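Protein Pcdhgb2 (Mus musculus, PDB 5SZR) is a potential calcium-dependent cell-adhesion protein, thought to help establish and maintain specific neuronal connections in the brain, here as extracellular cadherin domains 3 to 6. Local coordinates at residues Tyr252-Ser257 with Arg262-Phe267. Residues are numbered along the deposited sequence; the frame is centred on the assembly and turned at random.
With NAG (2-acetamido-2-deoxy-beta-D-glucopyranose), chain E.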
# COMPACT_ATOMS: atom_id res chain seq x y z
N TYR A 252 -18.32 -0.63 4.86
CA TYR A 252 -18.89 0.68 5.15
C TYR A 252 -20.21 0.54 5.89
O TYR A 252 -20.97 -0.41 5.67
CB TYR A 252 -19.10 1.49 3.86
CG TYR A 252 -17.87 1.58 3.01
CD1 TYR A 252 -16.86 2.49 3.30
CD2 TYR A 252 -17.69 0.74 1.91
CE1 TYR A 252 -15.72 2.57 2.53
CE2 TYR A 252 -16.56 0.82 1.13
CZ TYR A 252 -15.57 1.73 1.44
OH TYR A 252 -14.45 1.80 0.65
N SER A 253 -20.49 1.51 6.76
CA SER A 253 -21.73 1.52 7.53
C SER A 253 -22.07 2.95 7.92
O SER A 253 -21.25 3.87 7.77
CB SER A 253 -21.62 0.63 8.77
OG SER A 253 -20.70 1.16 9.71
N ILE A 254 -23.29 3.13 8.42
CA ILE A 254 -23.77 4.42 8.91
C ILE A 254 -23.93 4.31 10.42
O ILE A 254 -24.67 3.45 10.90
CB ILE A 254 -25.09 4.84 8.25
CG1 ILE A 254 -24.90 5.08 6.75
CG2 ILE A 254 -25.66 6.07 8.92
CD1 ILE A 254 -26.18 5.51 6.05
N ILE A 255 -23.28 5.20 11.16
CA ILE A 255 -23.25 5.10 12.61
C ILE A 255 -23.95 6.26 13.32
O ILE A 255 -24.33 6.10 14.49
CB ILE A 255 -21.80 4.97 13.12
CG1 ILE A 255 -20.99 6.18 12.68
CG2 ILE A 255 -21.19 3.68 12.62
CD1 ILE A 255 -19.59 6.19 13.21
N ALA A 256 -24.13 7.41 12.68
CA ALA A 256 -24.75 8.54 13.36
C ALA A 256 -25.39 9.47 12.34
O ALA A 256 -25.04 9.45 11.15
CB ALA A 256 -23.75 9.30 14.23
N SER A 257 -26.31 10.30 12.82
CA SER A 257 -27.09 11.20 11.99
C SER A 257 -27.90 12.12 12.88
O SER A 257 -28.34 11.73 13.97
CB SER A 257 -28.03 10.41 11.06
OG SER A 257 -29.14 11.20 10.67
N ARG A 262 -34.68 6.25 15.06
CA ARG A 262 -35.62 5.23 14.61
C ARG A 262 -36.04 5.41 13.16
O ARG A 262 -36.60 4.49 12.57
CB ARG A 262 -36.86 5.21 15.52
N ALA A 263 -35.77 6.58 12.58
CA ALA A 263 -36.13 6.86 11.20
C ALA A 263 -34.92 6.99 10.28
O ALA A 263 -35.09 7.29 9.10
CB ALA A 263 -36.97 8.14 11.12
N LEU A 264 -33.71 6.76 10.79
CA LEU A 264 -32.51 6.90 9.96
C LEU A 264 -32.55 5.94 8.78
O LEU A 264 -32.27 6.32 7.64
CB LEU A 264 -31.26 6.68 10.81
CG LEU A 264 -29.87 6.87 10.20
CD1 LEU A 264 -29.32 5.56 9.62
CD2 LEU A 264 -29.86 7.97 9.15
N SER A 265 -32.88 4.67 9.05
CA SER A 265 -32.95 3.68 7.97
C SER A 265 -33.98 4.08 6.92
O SER A 265 -33.84 3.69 5.75
CB SER A 265 -33.28 2.31 8.55
OG SER A 265 -33.37 1.33 7.53
N SER A 266 -34.99 4.85 7.30
CA SER A 266 -36.02 5.28 6.36
C SER A 266 -35.54 6.37 5.42
O SER A 266 -36.25 6.69 4.46
CB SER A 266 -37.25 5.76 7.13
OG SER A 266 -38.27 6.18 6.24
N PHE A 267 -34.37 6.96 5.66
CA PHE A 267 -33.84 8.03 4.81
C PHE A 267 -32.71 7.55 3.91
O PHE A 267 -32.79 7.67 2.68
CB PHE A 267 -33.36 9.20 5.67
CG PHE A 267 -34.47 10.12 6.11
CD1 PHE A 267 -34.58 11.39 5.56
CD2 PHE A 267 -35.39 9.72 7.06
CE1 PHE A 267 -35.60 12.24 5.96
CE2 PHE A 267 -36.40 10.56 7.46
CZ PHE A 267 -36.51 11.83 6.91
C1 NAG E . -15.71 6.27 14.81
C2 NAG E . -14.66 5.69 15.74
C3 NAG E . -15.18 4.39 16.35
C4 NAG E . -16.55 4.61 16.99
C5 NAG E . -17.50 5.33 16.02
C6 NAG E . -18.81 5.75 16.64
C7 NAG E . -12.40 6.35 15.06
C8 NAG E . -11.17 5.97 14.29
N2 NAG E . -13.40 5.47 15.04
O3 NAG E . -14.25 3.89 17.30
O4 NAG E . -17.12 3.36 17.36
O5 NAG E . -16.88 6.53 15.53
O6 NAG E . -19.03 5.11 17.89
O7 NAG E . -12.48 7.41 15.67
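No aromatic ring takes part where Leu264 meets Ile254 and Ser257: Phe267 lies against Leu259, Phe283, Leu288 and, in a cation-pi contact, Arg281, while Tyr252 packs on Val237 and Ser238, its OH bonded to Ala239 N. The touching is done instead by the forked end of Leu264. CG, anti to the backbone N (chi1 -176°), reaches toward strand 250-257, and an unstaggered chi2 of -91° turns CD1 to CG2 of Ile254 at 3.8 Å and CD2 to CB of Ser257 at 3.6 Å. A branched residue suits this place because it serves two strand positions.

Ile254, beta-branched as befits a strand, also touches Val268 and Val270. Ser257 is small enough to admit the leucine; its OG accepts a hydrogen bond from Leu259 N and makes a weak one to Gln292 O, so it can sit beside a methyl. Between them, the backbones of Ile255 and Ala256 both bond to Thr294, a classic beta bulge; Ile255 points away from Leu264, its CD1 3.5 Å from C6 of an N-acetylglucosamine of the protein's own glycan. With an alanine in place of Leu264, Ile254 CG2 and Ser257 CB would probably lose their contacts with the loop, whose packing on Leu293 and Leu259 would shrink.

In this third cadherin domain of the chain, the contact lies where an outer strand of one sheet leads across to strand 268-270 of the other. Small, apolar and near the surface, it implies modest, shape-dependent packing without polar bonds between the segments.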